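Local coordinates for conserved hypothetical protein (Sulfolobus solfataricus, PDB 2FNA) that binds ADP and magnesium and probably hydrolyses ATP as an archaeal AAA+ ATPase, at residues L127-S130 against F131-S135; P208-R211 against E212-I215; D307-R310 against A311-E315. All coordinates share one frame; numbering follows the deposited sequence.

How the contacts relate
All three contacts are local, so none closes a long loop; they follow in series along the chain, and none nests in or crosses another. Contact 1 lies on the C-terminal part of helix 124-133 of the ATPase domain and runs into the loop that follows, packed against helix 74-91 and strand 171-177 of the parallel sheet. Contact 2 comes next, where the chain leaves edge strand 202-206 and starts helix 211-225 beside the bound ADP; its centre is about 42 Å from that of contact 1, across the middle of the chain. Contact 3 lies within helix 305-316 of the C-terminal winged-helix region, about 35 Å from contact 2 between centres, and faces helices 289-299 and 322-334.

Contact 1: L127-S130 against F131-S135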
loop_
_atom_site.group_PDB
_atom_site.type_symbol
_atom_site.label_atom_id
_atom_site.label_comp_id
_atom_site.label_asym_id
_atom_site.label_seq_id
_atom_site.Cartn_x
_atom_site.Cartn_y
_atom_site.Cartn_z
ATOM N N LEU A 127 -17.401 -2.160 -18.448
ATOM C CA LEU A 127 -17.868 -2.077 -17.080
ATOM C C LEU A 127 -17.689 -0.654 -16.529
ATOM O O LEU A 127 -18.632 -0.070 -15.979
ATOM C CB LEU A 127 -17.129 -3.109 -16.229
ATOM C CG LEU A 127 -17.525 -3.239 -14.750
ATOM C CD1 LEU A 127 -19.040 -3.540 -14.577
ATOM C CD2 LEU A 127 -16.676 -4.309 -14.045
ATOM N N LEU A 128 -16.489 -0.107 -16.701
ATOM C CA LEU A 128 -16.149 1.251 -16.254
ATOM C C LEU A 128 -17.020 2.276 -16.957
ATOM O O LEU A 128 -17.490 3.252 -16.350
ATOM C CB LEU A 128 -14.690 1.569 -16.555
ATOM C CG LEU A 128 -13.593 0.762 -15.848
ATOM C CD1 LEU A 128 -12.248 1.208 -16.381
ATOM C CD2 LEU A 128 -13.657 0.950 -14.367
ATOM N N GLU A 129 -17.210 2.047 -18.249
ATOM C CA GLU A 129 -18.024 2.906 -19.083
ATOM C C GLU A 129 -19.477 2.951 -18.606
ATOM O O GLU A 129 -20.150 3.973 -18.762
ATOM C CB GLU A 129 -17.940 2.440 -20.542
ATOM C CG GLU A 129 -18.399 3.487 -21.530
ATOM C CD GLU A 129 -17.842 3.304 -22.936
ATOM O OE1 GLU A 129 -16.939 2.459 -23.161
ATOM O OE2 GLU A 129 -18.318 4.041 -23.821
ATOM N N SER A 130 -19.949 1.860 -18.001
ATOM C CA SER A 130 -21.328 1.797 -17.478
ATOM C C SER A 130 -21.482 2.501 -16.129
ATOM O O SER A 130 -22.558 3.007 -15.810
ATOM C CB SER A 130 -21.785 0.349 -17.344
ATOM O OG SER A 130 -21.152 -0.274 -16.253
ATOM N N PHE A 131 -20.415 2.516 -15.327
ATOM C CA PHE A 131 -20.381 3.314 -14.113
ATOM C C PHE A 131 -20.522 4.765 -14.514
ATOM O O PHE A 131 -21.300 5.510 -13.910
ATOM C CB PHE A 131 -19.057 3.178 -13.365
ATOM C CG PHE A 131 -18.745 1.795 -12.866
ATOM C CD1 PHE A 131 -19.715 0.820 -12.736
ATOM C CD2 PHE A 131 -17.436 1.483 -12.490
ATOM C CE1 PHE A 131 -19.385 -0.448 -12.258
ATOM C CE2 PHE A 131 -17.111 0.218 -12.003
ATOM C CZ PHE A 131 -18.093 -0.746 -11.893
ATOM N N GLU A 132 -19.761 5.153 -15.540
ATOM C CA GLU A 132 -19.798 6.520 -16.070
ATOM C C GLU A 132 -21.166 6.863 -16.642
ATOM O O GLU A 132 -21.650 7.966 -16.417
ATOM C CB GLU A 132 -18.662 6.758 -17.089
ATOM C CG GLU A 132 -18.899 7.943 -18.022
ATOM C CD GLU A 132 -17.643 8.571 -18.580
ATOM O OE1 GLU A 132 -16.602 8.533 -17.899
ATOM O OE2 GLU A 132 -17.723 9.152 -19.690
ATOM N N GLN A 133 -21.802 5.930 -17.355
ATOM C CA GLN A 133 -23.184 6.143 -17.837
ATOM C C GLN A 133 -24.197 6.370 -16.712
ATOM O O GLN A 133 -25.140 7.152 -16.862
ATOM C CB GLN A 133 -23.674 4.968 -18.701
ATOM C CG GLN A 133 -23.785 5.286 -20.194
ATOM C CD GLN A 133 -22.454 5.165 -20.948
ATOM O OE1 GLN A 133 -22.394 4.550 -22.020
ATOM N NE2 GLN A 133 -21.387 5.753 -20.395
ATOM N N ALA A 134 -23.989 5.678 -15.593
ATOM C CA ALA A 134 -24.914 5.677 -14.467
ATOM C C ALA A 134 -24.737 6.873 -13.490
ATOM O O ALA A 134 -25.529 7.040 -12.558
ATOM C CB ALA A 134 -24.779 4.352 -13.709
ATOM N N SER A 135 -23.718 7.700 -13.713
ATOM C CA SER A 135 -23.310 8.709 -12.741
ATOM C C SER A 135 -23.186 10.072 -13.425
ATOM O O SER A 135 -22.586 10.177 -14.491
ATOM C CB SER A 135 -21.967 8.305 -12.109
ATOM O OG SER A 135 -21.743 8.971 -10.875
#
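Leu127 swings CG to the side opposite its backbone N (chi1 -177°), and Phe131 places CG opposite its own carbonyl carbon (chi1 -63°); together these torsions bring a leucine branch to the far end of a ring. The contact is i to i+4 packing along helix 124-133 of the P-loop ATPase domain. Leu127 CG lies 3.8 Å from Phe131 CZ, and Leu127 CD1 comes within 3.9 Å of Phe131 CE1, the two side chains meeting at a slant. Leu128 adds a looser touch, its CD2 4.2 Å from Phe131 CE2. Leu127 O stands 3.5 Å above one face of the Phe131 ring, offset toward the rim, and also accepts the Phe131 N-H at an N to O distance of 3.2 Å. This greasy side of the helix meets two neighbours: Leu127 and Phe131 both press on Ile85 of helix 74-91, while Leu128 touches Phe173 and Phe131 touches Ile171 on strand 171-177. Elsewhere on the helix, Glu129 and Gln133 run side by side and point the same way, with carboxylate and amide planes 70° apart. The two glutamates, Glu129 and Glu132, find polar partners beyond the helix: Glu129 OE1 bonds to Tyr163 OH, and Glu132 OE1 takes the backbone N-H of Arg170. Further along, Ala134 N donates to Ser130 O at 3.0 Å, from above the carbonyl plane.

Contact 2: P208-R211 against E212-I215; sequences PFSR and EEAI
Ser210 and Glu213 form a capping box at the start of helix 211-225, just after the chain leaves edge strand 202-206 of the parallel sheet. In AAA+ proteins the helices that follow the last core strand build the lid over the nucleotide, and this one probably belongs to it. The serine is the N-cap. With chi1 at 71°, its OG sits between its own backbone N and carbonyl carbon, turned back over the helix end to accept from Glu213 N at 3.2 Å and a nearly straight 166°. Glu213 returns the bond: its extended side chain offers OE1 to Ser210 N at 3.1 Å, on the anti side of the carboxylate and a little out of its plane. A water joins in, hydrogen-bonded to Pro208 O and to Glu213 OE1, which ties the carboxylate to the incoming loop as well. Regular helix bonding starts with Ala214 N to Ser210 O at 2.9 Å.

Beside the box, Phe209 and Ala214 occupy the positions of a hydrophobic staple, with Phe209 CB 3.9 Å from Ala214 CB. Phe209 CB also lies 3.7 Å from Glu213 CB, and the phenylalanine side chain crosses that of Glu213 at about a right angle. The aromatic ring belongs to the ADP pocket and touches the bound nucleotide, so the staple probably helps to hold this pocket residue in place.

Arg211 reaches two acids: its NH2 forms a salt bridge with Glu233 of helix 232-239, whereas its NH1 meets Glu212 OE2 at 3.0 Å in a bridge whose hydrogen bond is weak and bent. Ile215 packs onto this side chain, its CD1 lying 3.9 Å above the centre of the Arg211 guanidinium.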
loop_
_atom_site.group_PDB
_atom_site.type_symbol
_atom_site.label_atom_id
_atom_site.label_comp_id
_atom_site.label_asym_id
_atom_site.label_seq_id
_atom_site.Cartn_x
_atom_site.Cartn_y
_atom_site.Cartn_z
ATOM N N PRO A 208 7.698 8.672 6.192
ATOM C CA PRO A 208 7.747 8.573 7.634
ATOM C C PRO A 208 7.778 9.953 8.252
ATOM O O PRO A 208 8.317 10.903 7.640
ATOM C CB PRO A 208 9.107 7.910 7.882
ATOM C CG PRO A 208 9.318 7.084 6.689
ATOM C CD PRO A 208 8.758 7.882 5.556
ATOM N N PHE A 209 7.274 10.077 9.466
ATOM C CA PHE A 209 7.492 11.307 10.219
ATOM C C PHE A 209 8.972 11.587 10.473
ATOM O O PHE A 209 9.755 10.677 10.802
ATOM C CB PHE A 209 6.752 11.258 11.555
ATOM C CG PHE A 209 5.237 11.171 11.437
ATOM C CD1 PHE A 209 4.549 11.863 10.474
ATOM C CD2 PHE A 209 4.508 10.448 12.361
ATOM C CE1 PHE A 209 3.151 11.777 10.394
ATOM C CE2 PHE A 209 3.109 10.383 12.301
ATOM C CZ PHE A 209 2.437 11.066 11.327
ATOM N N SER A 210 9.362 12.860 10.310
ATOM C CA SER A 210 10.612 13.342 10.847
ATOM C C SER A 210 10.527 13.333 12.383
ATOM O O SER A 210 9.467 13.051 12.972
ATOM C CB SER A 210 10.842 14.769 10.376
ATOM O OG SER A 210 9.926 15.614 11.055
ATOM N N ARG A 211 11.640 13.665 13.035
ATOM C CA ARG A 211 11.707 13.701 14.496
ATOM C C ARG A 211 10.667 14.632 15.056
ATOM O O ARG A 211 9.971 14.310 16.028
ATOM C CB ARG A 211 13.084 14.156 14.961
ATOM C CG ARG A 211 13.254 14.152 16.439
ATOM C CD ARG A 211 14.640 14.660 16.826
ATOM N NE ARG A 211 14.638 15.425 18.081
ATOM C CZ ARG A 211 14.119 16.650 18.227
ATOM N NH1 ARG A 211 13.552 17.290 17.213
ATOM N NH2 ARG A 211 14.168 17.251 19.409
ATOM N N GLU A 212 10.578 15.792 14.424
ATOM C CA GLU A 212 9.730 16.880 14.871
ATOM C C GLU A 212 8.259 16.582 14.614
ATOM O O GLU A 212 7.424 16.905 15.439
ATOM C CB GLU A 212 10.185 18.216 14.219
ATOM C CG GLU A 212 11.640 18.670 14.604
ATOM C CD GLU A 212 12.807 17.913 13.874
ATOM O OE1 GLU A 212 12.595 17.245 12.825
ATOM O OE2 GLU A 212 13.960 17.989 14.367
ATOM N N GLU A 213 7.947 15.930 13.502
ATOM C CA GLU A 213 6.570 15.478 13.219
ATOM C C GLU A 213 6.112 14.354 14.138
ATOM O O GLU A 213 4.985 14.349 14.616
ATOM C CB GLU A 213 6.454 14.971 11.777
ATOM C CG GLU A 213 6.347 16.099 10.762
ATOM C CD GLU A 213 6.456 15.620 9.329
ATOM O OE1 GLU A 213 7.077 14.570 9.084
ATOM O OE2 GLU A 213 5.940 16.332 8.444
ATOM N N ALA A 214 7.002 13.404 14.381
ATOM C CA ALA A 214 6.704 12.277 15.222
ATOM C C ALA A 214 6.356 12.747 16.624
ATOM O O ALA A 214 5.356 12.319 17.212
ATOM C CB ALA A 214 7.888 11.321 15.243
ATOM N N ILE A 215 7.181 13.646 17.140
ATOM C CA ILE A 215 7.003 14.250 18.457
ATOM C C ILE A 215 5.686 15.026 18.506
ATOM O O ILE A 215 4.925 14.900 19.457
ATOM C CB ILE A 215 8.233 15.161 18.809
ATOM C CG1 ILE A 215 9.433 14.254 19.114
ATOM C CG2 ILE A 215 7.927 16.103 19.984
ATOM C CD1 ILE A 215 10.722 14.959 19.203
HETATM O O HOH W 1 6.560 13.040 6.748
#

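Contact 3: D307-R310 against A311-E315; sequences DVKR and ALELE
Glu313 OE2 is gripped from two sides of the sequence: Lys309 NZ, one turn back, donates to it at 2.7 Å in a salt bridge, and Ile320 N adds a weak hydrogen bond from the loop ahead. The lysine uses the syn lone pair of OE2, the side toward the other carboxylate oxygen. Its chain runs extended and then folds at the last torsion (chi4 -73°), which turns the ammonium toward Glu313 OE2; Lys309 CG also lies close, 3.3 Å from OE2, so the carboxylate rests along the aliphatic stem as well as on the charge. Replacing Glu313 with an alanine would probably leave the Lys309 ammonium without its mate on this helix and Ile320 N without that weak bond.

The helix concerned, 305-316, lies in a region that matches the winged helix-turn-helix domain of MCM proteins. Together with helix 322-334 it is likely to form the helix-turn-helix pair, so that Glu313, by way of Ile320, links the first helix to the connection between the two. Lys309 also touches Asp322, at the start of the second helix.

On the buried side, Val308 and Leu312 lie alongside each other and point the same way, with Val308 CG1 3.8 Å from Leu312 CD1. Val308 meets Ile295 of helix 289-299, and Leu312 meets Ile325 of helix 322-334. Ala311 presses on Asn294 and Thr298 of helix 289-299.

The i to i+4 backbone bonds of the helix run alongside: Glu313 N to Lys309 O is 3.0 Å and nearly straight at 173°. One residue on, Leu314 N reaches Arg310 O at 2.7 Å. Further back, Asp307 receives the Lys304 backbone N-H on OD2, while its OD1 makes a long salt bridge of 3.4 Å to Arg310 NH1.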
loop_
_atom_site.group_PDB
_atom_site.type_symbol
_atom_site.label_atom_id
_atom_site.label_comp_id
_atom_site.label_asym_id
_atom_site.label_seq_id
_atom_site.Cartn_x
_atom_site.Cartn_y
_atom_site.Cartn_z
ATOM N N ASP A 307 29.879 -6.401 1.502
ATOM C CA ASP A 307 29.415 -7.006 2.757
ATOM C C ASP A 307 28.360 -8.096 2.487
ATOM O O ASP A 307 28.356 -9.156 3.123
ATOM C CB ASP A 307 28.854 -5.937 3.710
ATOM C CG ASP A 307 29.872 -4.846 4.045
ATOM O OD1 ASP A 307 30.831 -5.116 4.813
ATOM O OD2 ASP A 307 29.712 -3.716 3.532
ATOM N N VAL A 308 27.461 -7.815 1.548
ATOM C CA VAL A 308 26.422 -8.769 1.125
ATOM C C VAL A 308 27.112 -10.014 0.508
ATOM O O VAL A 308 26.863 -11.158 0.912
ATOM C CB VAL A 308 25.424 -8.102 0.126
ATOM C CG1 VAL A 308 24.488 -9.130 -0.463
ATOM C CG2 VAL A 308 24.612 -6.983 0.811
ATOM N N LYS A 309 28.000 -9.775 -0.445
ATOM C CA LYS A 309 28.757 -10.860 -1.074
ATOM C C LYS A 309 29.463 -11.710 -0.026
ATOM O O LYS A 309 29.328 -12.936 -0.013
ATOM C CB LYS A 309 29.788 -10.297 -2.045
ATOM C CG LYS A 309 30.368 -11.334 -3.021
ATOM C CD LYS A 309 31.123 -10.638 -4.157
ATOM C CE LYS A 309 31.323 -11.550 -5.360
ATOM N NZ LYS A 309 32.350 -12.579 -5.060
ATOM N N ARG A 310 30.213 -11.047 0.851
ATOM C CA ARG A 310 31.063 -11.736 1.824
ATOM C C ARG A 310 30.224 -12.641 2.730
ATOM O O ARG A 310 30.557 -13.819 2.928
ATOM C CB ARG A 310 31.851 -10.716 2.661
ATOM C CG ARG A 310 32.731 -11.326 3.722
ATOM C CD ARG A 310 33.484 -10.267 4.539
ATOM N NE ARG A 310 34.343 -9.410 3.710
ATOM C CZ ARG A 310 34.043 -8.173 3.299
ATOM N NH1 ARG A 310 32.888 -7.587 3.625
ATOM N NH2 ARG A 310 34.922 -7.508 2.551
ATOM N N ALA A 311 29.132 -12.085 3.255
ATOM C CA ALA A 311 28.233 -12.810 4.161
ATOM C C ALA A 311 27.535 -14.001 3.500
ATOM O O ALA A 311 27.283 -15.011 4.152
ATOM C CB ALA A 311 27.194 -11.865 4.740
ATOM N N LEU A 312 27.205 -13.881 2.220
ATOM C CA LEU A 312 26.549 -14.982 1.513
ATOM C C LEU A 312 27.540 -16.111 1.293
ATOM O O LEU A 312 27.250 -17.277 1.575
ATOM C CB LEU A 312 25.976 -14.513 0.178
ATOM C CG LEU A 312 24.712 -13.653 0.276
ATOM C CD1 LEU A 312 24.455 -12.905 -1.028
ATOM C CD2 LEU A 312 23.491 -14.492 0.666
ATOM N N GLU A 313 28.720 -15.750 0.803
ATOM C CA GLU A 313 29.772 -16.714 0.545
ATOM C C GLU A 313 30.274 -17.330 1.843
ATOM O O GLU A 313 30.578 -18.515 1.876
ATOM C CB GLU A 313 30.910 -16.054 -0.218
ATOM C CG GLU A 313 30.487 -15.612 -1.606
ATOM C CD GLU A 313 31.555 -14.840 -2.350
ATOM O OE1 GLU A 313 32.657 -14.623 -1.796
ATOM O OE2 GLU A 313 31.276 -14.450 -3.506
ATOM N N LEU A 314 30.336 -16.544 2.912
ATOM C CA LEU A 314 30.731 -17.079 4.220
ATOM C C LEU A 314 29.769 -18.176 4.686
ATOM O O LEU A 314 30.207 -19.208 5.205
ATOM C CB LEU A 314 30.805 -15.962 5.277
ATOM C CG LEU A 314 31.443 -16.297 6.624
ATOM C CD1 LEU A 314 32.961 -16.471 6.460
ATOM C CD2 LEU A 314 31.141 -15.232 7.666
ATOM N N GLU A 315 28.468 -17.958 4.497
ATOM C CA GLU A 315 27.460 -18.915 4.962
ATOM C C GLU A 315 27.438 -20.201 4.134
ATOM O O GLU A 315 27.286 -21.293 4.692
ATOM C CB GLU A 315 26.063 -18.294 4.962
ATOM C CG GLU A 315 25.006 -19.224 5.532
ATOM C CD GLU A 315 23.635 -18.595 5.574
ATOM O OE1 GLU A 315 23.135 -18.147 4.510
ATOM O OE2 GLU A 315 23.059 -18.559 6.681
#